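Local coordinates for protein PpBBE-like 1 D396N (Physcomitrella patens subsp. patens, PDB 6EO5) that is a variant of a moss berberine bridge enzyme homologue that oxidises cellobiose with a bi-covalently attached FAD, at residues Trp156-Lys162 with Leu367-Ala373; Pro221-Phe225 with Thr270-Lys275; Phe239-Gln243 with Ser389-Ile393. All coordinates share one frame; numbering follows the deposited sequence.

In the fold
Three contacts around one seven-stranded antiparallel sheet illustrate how chemistry follows place in a fold. Contacts 1 and 3 are buried, whereas contact 2 lies partly open at the periphery of the chain. Contact 1 ties the FAD-binding part to the loop leaving strand 361-367, largely through main-chain carbonyls and one arginine. Contact 2 is strand-to-strand pairing within the sheet, and contact 3 sets helix 235-246 against strand 391-398 through aromatic rings and one side-chain hydrogen bond. Neighbouring segments link them: Y368 and G369 pair by backbone with L390 and S389, while K162 and F158 pack on L272 and T270. Contacts 2 and 3 do not touch, although both reach the same sheet.

Contact 1 (Trp156-Lys162 with Leu367-Ala373); sequences WGFSSRK and LYGSQSA. With FAD (flavin-adenine dinucleotide), chain C.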
loop_
_atom_site.group_PDB
_atom_site.type_symbol
_atom_site.label_atom_id
_atom_site.label_comp_id
_atom_site.label_asym_id
_atom_site.label_seq_id
_atom_site.Cartn_x
_atom_site.Cartn_y
_atom_site.Cartn_z
ATOM N N TRP A 156 2.950 -4.552 -1.523
ATOM C CA TRP A 156 2.970 -6.002 -1.634
ATOM C C TRP A 156 1.840 -6.415 -2.558
ATOM O O TRP A 156 0.701 -5.969 -2.382
ATOM C CB TRP A 156 2.800 -6.646 -0.257
ATOM C CG TRP A 156 2.971 -8.145 -0.205
ATOM C CD1 TRP A 156 4.053 -8.837 0.287
ATOM C CD2 TRP A 156 2.019 -9.138 -0.613
ATOM N NE1 TRP A 156 3.838 -10.191 0.186
ATOM C CE2 TRP A 156 2.598 -10.402 -0.361
ATOM C CE3 TRP A 156 0.738 -9.085 -1.169
ATOM C CZ2 TRP A 156 1.937 -11.596 -0.652
ATOM C CZ3 TRP A 156 0.086 -10.278 -1.463
ATOM C CH2 TRP A 156 0.682 -11.511 -1.198
ATOM N N GLY A 157 2.150 -7.256 -3.544
ATOM C CA GLY A 157 1.143 -7.785 -4.444
ATOM C C GLY A 157 1.377 -9.259 -4.714
ATOM O O GLY A 157 2.323 -9.858 -4.200
ATOM N N PHE A 158 0.515 -9.831 -5.556
ATOM C CA PHE A 158 0.571 -11.268 -5.809
ATOM C C PHE A 158 1.667 -11.703 -6.777
ATOM O O PHE A 158 1.680 -12.880 -7.153
ATOM C CB PHE A 158 -0.777 -11.767 -6.300
ATOM C CG PHE A 158 -1.762 -11.891 -5.216
ATOM C CD1 PHE A 158 -1.582 -12.834 -4.223
ATOM C CD2 PHE A 158 -2.842 -11.042 -5.149
ATOM C CE1 PHE A 158 -2.479 -12.949 -3.195
ATOM C CE2 PHE A 158 -3.749 -11.151 -4.117
ATOM C CZ PHE A 158 -3.567 -12.107 -3.141
ATOM N N SER A 159 2.596 -10.833 -7.174
ATOM C CA SER A 159 3.849 -11.319 -7.748
ATOM C C SER A 159 5.066 -10.839 -6.963
ATOM O O SER A 159 6.198 -10.980 -7.449
ATOM C CB SER A 159 3.974 -10.933 -9.229
ATOM O OG SER A 159 3.964 -9.536 -9.432
ATOM N N SER A 160 4.864 -10.327 -5.740
ATOM C CA SER A 160 5.951 -9.688 -4.995
ATOM C C SER A 160 6.991 -10.684 -4.496
ATOM O O SER A 160 8.145 -10.300 -4.298
ATOM C CB SER A 160 5.400 -8.890 -3.808
ATOM O OG SER A 160 4.846 -7.647 -4.216
ATOM N N ARG A 161 6.618 -11.952 -4.271
ATOM C CA ARG A 161 7.609 -12.908 -3.782
ATOM C C ARG A 161 8.589 -13.310 -4.879
ATOM O O ARG A 161 9.674 -13.815 -4.580
ATOM C CB ARG A 161 6.912 -14.124 -3.155
ATOM C CG ARG A 161 6.105 -13.736 -1.885
ATOM C CD ARG A 161 5.523 -14.921 -1.113
ATOM N NE ARG A 161 6.508 -15.650 -0.305
ATOM C CZ ARG A 161 7.079 -16.794 -0.682
ATOM N NH1 ARG A 161 6.761 -17.328 -1.853
ATOM N NH2 ARG A 161 7.961 -17.405 0.106
ATOM N N LYS A 162 8.253 -13.050 -6.136
ATOM C CA LYS A 162 9.194 -13.253 -7.220
ATOM C C LYS A 162 9.929 -11.961 -7.546
ATOM O O LYS A 162 11.162 -11.949 -7.600
ATOM C CB LYS A 162 8.455 -13.779 -8.454
ATOM C CG LYS A 162 9.342 -14.253 -9.578
ATOM C CD LYS A 162 10.132 -15.477 -9.156
ATOM C CE LYS A 162 10.928 -16.048 -10.323
ATOM N NZ LYS A 162 12.071 -16.856 -9.821
ATOM N N LEU A 367 2.004 -13.250 2.680
ATOM C CA LEU A 367 3.162 -14.094 2.935
ATOM C C LEU A 367 4.435 -13.417 2.434
ATOM O O LEU A 367 4.487 -12.949 1.292
ATOM C CB LEU A 367 2.977 -15.453 2.264
ATOM C CG LEU A 367 4.147 -16.414 2.434
ATOM C CD1 LEU A 367 4.146 -16.952 3.855
ATOM C CD2 LEU A 367 4.085 -17.539 1.404
ATOM N N TYR A 368 5.455 -13.346 3.304
ATOM C CA TYR A 368 6.775 -12.861 2.926
ATOM C C TYR A 368 7.684 -14.100 2.840
ATOM O O TYR A 368 7.624 -14.842 1.851
ATOM C CB TYR A 368 7.300 -11.804 3.895
ATOM C CG TYR A 368 6.651 -10.430 3.793
ATOM C CD1 TYR A 368 5.277 -10.263 3.980
ATOM C CD2 TYR A 368 7.419 -9.300 3.534
ATOM C CE1 TYR A 368 4.686 -9.009 3.892
ATOM C CE2 TYR A 368 6.835 -8.043 3.444
ATOM C CZ TYR A 368 5.470 -7.907 3.627
ATOM O OH TYR A 368 4.889 -6.659 3.557
ATOM N N GLY A 369 8.540 -14.324 3.836
ATOM C CA GLY A 369 9.289 -15.563 3.917
ATOM C C GLY A 369 10.685 -15.472 3.325
ATOM O O GLY A 369 11.005 -14.605 2.511
ATOM N N SER A 370 11.518 -16.438 3.724
ATOM C CA SER A 370 12.930 -16.424 3.365
ATOM C C SER A 370 13.169 -16.637 1.867
ATOM O O SER A 370 14.178 -16.152 1.340
ATOM C CB SER A 370 13.671 -17.481 4.177
ATOM O OG SER A 370 13.163 -18.768 3.873
ATOM N N GLN A 371 12.275 -17.349 1.164
ATOM C CA GLN A 371 12.413 -17.522 -0.287
ATOM C C GLN A 371 12.007 -16.281 -1.077
ATOM O O GLN A 371 12.313 -16.200 -2.275
ATOM C CB GLN A 371 11.574 -18.704 -0.820
ATOM C CG GLN A 371 11.658 -20.027 -0.067
ATOM C CD GLN A 371 10.917 -19.990 1.273
ATOM O OE1 GLN A 371 10.222 -19.017 1.582
ATOM N NE2 GLN A 371 11.071 -21.035 2.069
ATOM N N SER A 372 11.327 -15.322 -0.456
ATOM C CA SER A 372 10.802 -14.187 -1.199
ATOM C C SER A 372 11.915 -13.220 -1.562
ATOM O O SER A 372 12.899 -13.061 -0.833
ATOM C CB SER A 372 9.738 -13.443 -0.387
ATOM O OG SER A 372 10.332 -12.707 0.681
ATOM N N ALA A 373 11.741 -12.565 -2.709
ATOM C CA ALA A 373 12.613 -11.460 -3.079
ATOM C C ALA A 373 12.584 -10.345 -2.033
ATOM O O ALA A 373 13.580 -9.634 -1.862
ATOM C CB ALA A 373 12.204 -10.924 -4.453
HETATM P PA FAD C . -2.909 8.486 -0.756
HETATM O O1A FAD C . -3.906 8.638 0.381
HETATM O O2A FAD C . -3.194 9.442 -1.886
HETATM O O5B FAD C . -1.368 8.599 -0.289
HETATM C C5B FAD C . -0.917 8.024 0.919
HETATM C C4B FAD C . 0.251 8.818 1.494
HETATM O O4B FAD C . 1.239 9.023 0.501
HETATM C C3B FAD C . -0.174 10.195 1.972
HETATM O O3B FAD C . 0.647 10.564 3.059
HETATM C C2B FAD C . 0.153 11.073 0.793
HETATM O O2B FAD C . 0.358 12.410 1.175
HETATM C C1B FAD C . 1.409 10.408 0.244
HETATM N N9A FAD C . 1.540 10.719 -1.197
HETATM C C8A FAD C . 0.590 10.523 -2.172
HETATM N N7A FAD C . 1.081 10.954 -3.353
HETATM C C5A FAD C . 2.329 11.427 -3.151
HETATM C C6A FAD C . 3.259 11.988 -4.007
HETATM N N6A FAD C . 2.967 12.127 -5.296
HETATM N N1A FAD C . 4.482 12.391 -3.518
HETATM C C2A FAD C . 4.763 12.248 -2.179
HETATM N N3A FAD C . 3.833 11.696 -1.324
HETATM C C4A FAD C . 2.631 11.293 -1.804
HETATM N N1 FAD C . -1.350 -2.077 0.197
HETATM C C2 FAD C . -0.520 -3.076 -0.325
HETATM O O2 FAD C . 0.713 -3.096 -0.129
HETATM N N3 FAD C . -1.084 -4.075 -1.101
HETATM C C4 FAD C . -2.440 -4.092 -1.349
HETATM O O4 FAD C . -2.911 -4.981 -2.051
HETATM C C4X FAD C . -3.263 -3.104 -0.829
HETATM N N5 FAD C . -4.610 -3.102 -1.121
HETATM C C5X FAD C . -5.365 -1.969 -0.883
HETATM C C6 FAD C . -6.688 -1.929 -1.310
HETATM C C7 FAD C . -7.469 -0.767 -1.208
HETATM C C7M FAD C . -8.899 -0.758 -1.700
HETATM C C8 FAD C . -6.914 0.350 -0.548
HETATM C C8M FAD C . -7.735 1.601 -0.295
HETATM C C9 FAD C . -5.604 0.259 -0.041
HETATM C C9A FAD C . -4.803 -0.884 -0.215
HETATM N N10 FAD C . -3.512 -1.017 0.314
HETATM C C10 FAD C . -2.708 -2.067 -0.086
HETATM C "C1'" FAD C . -2.859 0.088 1.075
HETATM C "C2'" FAD C . -2.145 1.013 0.094
HETATM O "O2'" FAD C . -0.910 0.498 -0.345
HETATM C "C3'" FAD C . -1.907 2.342 0.774
HETATM O "O3'" FAD C . -3.176 2.825 1.141
HETATM C "C4'" FAD C . -1.181 3.294 -0.172
HETATM O "O4'" FAD C . -0.368 4.161 0.596
HETATM C "C5'" FAD C . -2.178 4.067 -1.033
HETATM O "O5'" FAD C . -1.572 5.055 -1.841
HETATM P P FAD C . -2.512 6.198 -2.489
HETATM O O1P FAD C . -1.689 7.055 -3.423
HETATM O O2P FAD C . -3.753 5.657 -3.148
HETATM O O3P FAD C . -3.088 6.947 -1.187
#
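R161 donates from NE to the carbonyl O of Y368 at 2.6 Å, an almost straight bond (162°) lying in both the carbonyl and the guanidinium planes. NH2 adds a weak second bond to the same oxygen and also reaches the carbonyl of V249, while NH1 serves those of P250 and I253; the guanidinium is thus wrapped in main-chain oxygens. The bend in the arginine chain at chi3 (77°) turns NE toward Y368. R161 is held by its backbone as well, its O accepting from A373 N at 3.1 Å.

W156 supplies a second crossing. Its indole NE1 gives a hydrogen to L367 O at 3.0 Å, the oxygen lying near the ring plane while the donor stands above the carbonyl plane. The backbone of the same residue faces the flavin: W156 N donates to FAD O2 at 3.0 Å, and W156 O accepts from FAD N3 at 2.9 Å.

Packing fills in around these bonds. L367 CD2 rests over one face of the guanidinium, 3.5 Å from R161 NE. W156 CD1 sits over the Y368 ring toward its rim, 3.7 Å from Y368 CE1, with the two rings inclined at 33°; the phenol OH bonds to Y337. The type I turn from G369 to S372 is fastened by S372 OG bonding to G369 O.

The chemistry implies recognition of backbone by side chain. The carbonyl oxygens around the buried guanidinium probably help to offset its charge, and the tryptophan whose main chain reads the flavin's pyrimidine edge has its indole tied to a loop of the neighbouring sheet.

Contact 2 (Pro221-Phe225 with Thr270-Lys275); sequences PVTHF and TYLGKK
T223 and Y271 form an antiparallel hydrogen-bonded pair, T223 N reaching Y271 O at 2.9 Å and Y271 N returning to T223 O at 2.7 Å. Their side chains share one face of the sheet, and the threonine is a worked example of how one small residue can meet several partners. Its CB lies at the edge of the Y271 ring, near the ring plane and 4.2 Å from CD2. From there the branches divide. With chi1 at -57°, the hydroxyl stands opposite the threonine's own carbonyl carbon, which carries OG1 to G273 O, a 2.9 Å hydrogen bond whose donor is tilted 34° from the carbonyl plane. The methyl CG2 instead packs against K275, 3.9 Å from its CB, the two side chains crossing at about a right angle. K275 N, although near the hydroxyl, bonds to E299, and the lysine chain extends to the carbonyl of E297.

The loop that receives the hydroxyl bends at once after the strand, L272 being the centre of an inverse gamma turn. G273, lacking a side chain, brings its CA over one face of the Y271 ring. One step away, V222 CG1 and L272 CD2 lie side by side at 3.8 Å, and F225 CE1 approaches T270 N to 3.8 Å at the other end.

The pairing joins strands 222-230 and 264-271 in the large sheet. Strand 294-300 flanks the first, with L300 and E298 bonding to V222 and H224, and S254 of strand 253-259 bonds to T270. Helix 302-308 packs L305 against V222, H224 and T270, while helix 160-163 meets L272 through K162 and F163.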
loop_
_atom_site.group_PDB
_atom_site.type_symbol
_atom_site.label_atom_id
_atom_site.label_comp_id
_atom_site.label_asym_id
_atom_site.label_seq_id
_atom_site.Cartn_x
_atom_site.Cartn_y
_atom_site.Cartn_z
ATOM N N PRO A 221 1.905 -17.965 -19.213
ATOM C CA PRO A 221 0.686 -18.158 -18.422
ATOM C C PRO A 221 0.998 -18.196 -16.939
ATOM O O PRO A 221 2.086 -18.592 -16.521
ATOM C CB PRO A 221 0.159 -19.518 -18.897
ATOM C CG PRO A 221 0.836 -19.760 -20.223
ATOM C CD PRO A 221 2.162 -19.094 -20.130
ATOM N N VAL A 222 0.008 -17.794 -16.140
ATOM C CA VAL A 222 0.065 -17.878 -14.689
ATOM C C VAL A 222 -1.168 -18.636 -14.211
ATOM O O VAL A 222 -2.083 -18.924 -14.981
ATOM C CB VAL A 222 0.153 -16.490 -14.024
ATOM C CG1 VAL A 222 1.334 -15.703 -14.606
ATOM C CG2 VAL A 222 -1.160 -15.734 -14.189
ATOM N N THR A 223 -1.181 -18.961 -12.919
ATOM C CA THR A 223 -2.232 -19.781 -12.331
ATOM C C THR A 223 -2.734 -19.147 -11.040
ATOM O O THR A 223 -1.950 -18.832 -10.135
ATOM C CB THR A 223 -1.736 -21.203 -12.059
ATOM O OG1 THR A 223 -1.248 -21.771 -13.276
ATOM C CG2 THR A 223 -2.863 -22.067 -11.510
ATOM N N HIS A 224 -4.043 -18.975 -10.959
ATOM C CA HIS A 224 -4.701 -18.400 -9.803
ATOM C C HIS A 224 -5.386 -19.517 -9.025
ATOM O O HIS A 224 -6.068 -20.359 -9.614
ATOM C CB HIS A 224 -5.709 -17.336 -10.253
ATOM C CG HIS A 224 -6.598 -16.848 -9.157
ATOM N ND1 HIS A 224 -7.904 -17.266 -9.018
ATOM C CD2 HIS A 224 -6.367 -15.989 -8.136
ATOM C CE1 HIS A 224 -8.440 -16.680 -7.961
ATOM N NE2 HIS A 224 -7.528 -15.902 -7.408
ATOM N N PHE A 225 -5.197 -19.540 -7.710
ATOM C CA PHE A 225 -5.865 -20.528 -6.877
ATOM C C PHE A 225 -6.490 -19.854 -5.666
ATOM O O PHE A 225 -6.003 -18.826 -5.186
ATOM C CB PHE A 225 -4.914 -21.641 -6.420
ATOM C CG PHE A 225 -3.709 -21.157 -5.655
ATOM C CD1 PHE A 225 -2.557 -20.768 -6.328
ATOM C CD2 PHE A 225 -3.713 -21.137 -4.259
ATOM C CE1 PHE A 225 -1.434 -20.350 -5.631
ATOM C CE2 PHE A 225 -2.594 -20.712 -3.545
ATOM C CZ PHE A 225 -1.451 -20.321 -4.233
ATOM N N THR A 270 -1.251 -16.603 -6.342
ATOM C CA THR A 270 -0.892 -16.566 -7.747
ATOM C C THR A 270 0.420 -17.308 -7.943
ATOM O O THR A 270 1.398 -17.047 -7.230
ATOM C CB THR A 270 -0.771 -15.123 -8.242
ATOM O OG1 THR A 270 -2.043 -14.468 -8.103
ATOM C CG2 THR A 270 -0.317 -15.096 -9.707
ATOM N N TYR A 271 0.431 -18.230 -8.909
ATOM C CA TYR A 271 1.597 -19.043 -9.251
ATOM C C TYR A 271 2.094 -18.635 -10.630
ATOM O O TYR A 271 1.340 -18.690 -11.611
ATOM C CB TYR A 271 1.247 -20.529 -9.217
ATOM C CG TYR A 271 2.307 -21.433 -9.788
ATOM C CD1 TYR A 271 3.643 -21.280 -9.437
ATOM C CD2 TYR A 271 1.970 -22.461 -10.670
ATOM C CE1 TYR A 271 4.623 -22.113 -9.963
ATOM C CE2 TYR A 271 2.943 -23.307 -11.205
ATOM C CZ TYR A 271 4.266 -23.131 -10.845
ATOM O OH TYR A 271 5.225 -23.969 -11.370
ATOM N N LEU A 272 3.354 -18.207 -10.698
ATOM C CA LEU A 272 3.989 -17.832 -11.964
ATOM C C LEU A 272 4.455 -19.094 -12.701
ATOM O O LEU A 272 5.644 -19.414 -12.786
ATOM C CB LEU A 272 5.142 -16.874 -11.711
ATOM C CG LEU A 272 4.753 -15.550 -11.065
ATOM C CD1 LEU A 272 5.997 -14.771 -10.701
ATOM C CD2 LEU A 272 3.881 -14.751 -11.999
ATOM N N GLY A 273 3.485 -19.805 -13.258
ATOM C CA GLY A 273 3.755 -21.112 -13.821
ATOM C C GLY A 273 2.481 -21.715 -14.366
ATOM O O GLY A 273 1.397 -21.130 -14.275
ATOM N N LYS A 274 2.632 -22.904 -14.947
ATOM C CA LYS A 274 1.513 -23.610 -15.558
ATOM C C LYS A 274 0.687 -24.341 -14.507
ATOM O O LYS A 274 1.222 -24.904 -13.545
ATOM C CB LYS A 274 2.019 -24.605 -16.602
ATOM C CG LYS A 274 2.618 -23.963 -17.835
ATOM C CD LYS A 274 3.308 -25.008 -18.704
ATOM C CE LYS A 274 3.998 -24.382 -19.911
ATOM N NZ LYS A 274 4.650 -25.423 -20.777
ATOM N N LYS A 275 -0.628 -24.354 -14.719
ATOM C CA LYS A 275 -1.537 -24.967 -13.760
ATOM C C LYS A 275 -1.183 -26.426 -13.497
ATOM O O LYS A 275 -1.308 -26.904 -12.363
ATOM C CB LYS A 275 -2.970 -24.841 -14.263
ATOM C CG LYS A 275 -3.971 -25.557 -13.400
ATOM C CD LYS A 275 -5.359 -25.344 -13.921
ATOM C CE LYS A 275 -6.340 -26.220 -13.196
ATOM N NZ LYS A 275 -7.704 -25.927 -13.702
#

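Contact 3 (Phe239-Gln243 with Ser389-Ile393); sequences FKSFQ and SLYSI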
loop_
_atom_site.group_PDB
_atom_site.type_symbol
_atom_site.label_atom_id
_atom_site.label_comp_id
_atom_site.label_asym_id
_atom_site.label_seq_id
_atom_site.Cartn_x
_atom_site.Cartn_y
_atom_site.Cartn_z
ATOM N N PHE A 239 -5.499 -22.050 9.622
ATOM C CA PHE A 239 -4.422 -21.084 9.817
ATOM C C PHE A 239 -3.104 -21.781 10.136
ATOM O O PHE A 239 -2.056 -21.404 9.597
ATOM C CB PHE A 239 -4.757 -20.068 10.917
ATOM C CG PHE A 239 -3.763 -18.951 10.972
ATOM C CD1 PHE A 239 -3.825 -17.917 10.048
ATOM C CD2 PHE A 239 -2.707 -18.980 11.866
ATOM C CE1 PHE A 239 -2.888 -16.910 10.041
ATOM C CE2 PHE A 239 -1.755 -17.964 11.870
ATOM C CZ PHE A 239 -1.851 -16.927 10.950
ATOM N N LYS A 240 -3.133 -22.798 11.008
ATOM C CA LYS A 240 -1.910 -23.537 11.315
ATOM C C LYS A 240 -1.316 -24.162 10.059
ATOM O O LYS A 240 -0.097 -24.118 9.850
ATOM C CB LYS A 240 -2.187 -24.611 12.364
ATOM C CG LYS A 240 -0.946 -25.300 12.898
ATOM C CD LYS A 240 -1.303 -26.128 14.128
ATOM C CE LYS A 240 -0.155 -27.026 14.567
ATOM N NZ LYS A 240 1.113 -26.277 14.402
ATOM N N SER A 241 -2.165 -24.728 9.200
ATOM C CA SER A 241 -1.670 -25.324 7.966
ATOM C C SER A 241 -1.080 -24.272 7.036
ATOM O O SER A 241 -0.086 -24.535 6.349
ATOM C CB SER A 241 -2.783 -26.082 7.266
ATOM O OG SER A 241 -2.274 -26.627 6.073
ATOM N N PHE A 242 -1.686 -23.081 6.997
ATOM C CA PHE A 242 -1.118 -21.971 6.234
ATOM C C PHE A 242 0.286 -21.624 6.721
ATOM O O PHE A 242 1.214 -21.479 5.914
ATOM C CB PHE A 242 -2.053 -20.761 6.315
ATOM C CG PHE A 242 -1.417 -19.456 5.902
ATOM C CD1 PHE A 242 -1.041 -19.231 4.576
ATOM C CD2 PHE A 242 -1.226 -18.439 6.840
ATOM C CE1 PHE A 242 -0.465 -18.021 4.190
ATOM C CE2 PHE A 242 -0.653 -17.223 6.473
ATOM C CZ PHE A 242 -0.269 -17.015 5.135
ATOM N N GLN A 243 0.463 -21.506 8.048
ATOM C CA GLN A 243 1.774 -21.194 8.625
ATOM C C GLN A 243 2.814 -22.254 8.279
ATOM O O GLN A 243 3.938 -21.928 7.880
ATOM C CB GLN A 243 1.670 -21.066 10.138
ATOM C CG GLN A 243 1.257 -19.709 10.624
ATOM C CD GLN A 243 1.606 -19.497 12.086
ATOM O OE1 GLN A 243 1.693 -18.363 12.552
ATOM N NE2 GLN A 243 1.798 -20.594 12.821
ATOM N N SER A 389 10.324 -11.201 8.102
ATOM C CA SER A 389 9.088 -11.739 8.642
ATOM C C SER A 389 8.605 -12.913 7.803
ATOM O O SER A 389 8.985 -13.078 6.640
ATOM C CB SER A 389 8.000 -10.670 8.660
ATOM O OG SER A 389 7.613 -10.419 7.313
ATOM N N LEU A 390 7.731 -13.722 8.404
ATOM C CA LEU A 390 7.027 -14.730 7.621
ATOM C C LEU A 390 5.822 -14.115 6.914
ATOM O O LEU A 390 5.628 -14.336 5.711
ATOM C CB LEU A 390 6.606 -15.893 8.519
ATOM C CG LEU A 390 5.971 -17.114 7.860
ATOM C CD1 LEU A 390 6.871 -17.710 6.757
ATOM C CD2 LEU A 390 5.615 -18.161 8.924
ATOM N N TYR A 391 5.026 -13.314 7.632
ATOM C CA TYR A 391 3.867 -12.663 7.038
ATOM C C TYR A 391 3.498 -11.422 7.846
ATOM O O TYR A 391 3.915 -11.256 8.996
ATOM C CB TYR A 391 2.680 -13.632 6.936
ATOM C CG TYR A 391 2.227 -14.222 8.253
ATOM C CD1 TYR A 391 1.347 -13.524 9.086
ATOM C CD2 TYR A 391 2.651 -15.485 8.654
ATOM C CE1 TYR A 391 0.925 -14.058 10.276
ATOM C CE2 TYR A 391 2.227 -16.033 9.849
ATOM C CZ TYR A 391 1.367 -15.315 10.659
ATOM O OH TYR A 391 0.939 -15.843 11.862
ATOM N N SER A 392 2.713 -10.546 7.217
ATOM C CA SER A 392 2.099 -9.395 7.864
ATOM C C SER A 392 0.637 -9.703 8.155
ATOM O O SER A 392 0.029 -10.542 7.491
ATOM C CB SER A 392 2.180 -8.163 6.967
ATOM O OG SER A 392 1.500 -8.404 5.733
ATOM N N ILE A 393 0.063 -9.019 9.145
ATOM C CA ILE A 393 -1.367 -9.136 9.433
ATOM C C ILE A 393 -2.019 -7.780 9.194
ATOM O O ILE A 393 -1.651 -6.786 9.834
ATOM C CB ILE A 393 -1.650 -9.614 10.869
ATOM C CG1 ILE A 393 -0.901 -10.901 11.211
ATOM C CG2 ILE A 393 -3.145 -9.839 11.048
ATOM C CD1 ILE A 393 -1.222 -11.410 12.611
#
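Y391 OH gives its hydrogen to Q243 OE1 at 2.7 Å, the polar bond between helix 235-246 and strand 391-398 in this contact. The hydroxyl approaches in the plane of the glutamine carbonyl, on a lone pair. That same oxygen also accepts from the backbone N of L343, giving the amide two grips, and the extended glutamine chain carries it to the phenol. A phenylalanine here in place of the tyrosine would probably leave Q243 OE1 without one of its two donors and the glutamine amide less firmly oriented.

Aromatic contacts come next. F239, F242 and Y391 form an aromatic cluster. F239 and Y391 arrive from opposite directions with planes at 85°; Y391 OH lies at the edge of the F239 ring, in its plane and 3.1 Å from F239 CZ. The two ring carbons F239 CZ and Y391 CZ are 3.6 Å apart. F242 places CE2 over one face of Y391, 4.3 Å from Y391 CD2, with the rings inclined at 49°. The tyrosine's first torsion, 59°, sets its ring between the backbone N and carbonyl carbon, pointing it at the helix.

Packing of the remaining side chains completes the set. Q243 CG lies 3.9 Å from Y391 CE2, and L390 CD2 touches Q243 O more loosely, while I348 and M351 of helix 345-355 back F239. In the backbone, L390 and Y391 both face V338 in a classic beta bulge.

The interface is therefore neutral and largely apolar: the buried hydroxyl spends its hydrogen on an amide oxygen, with the F239 edge beside it and F242 over the tyrosine's ring face.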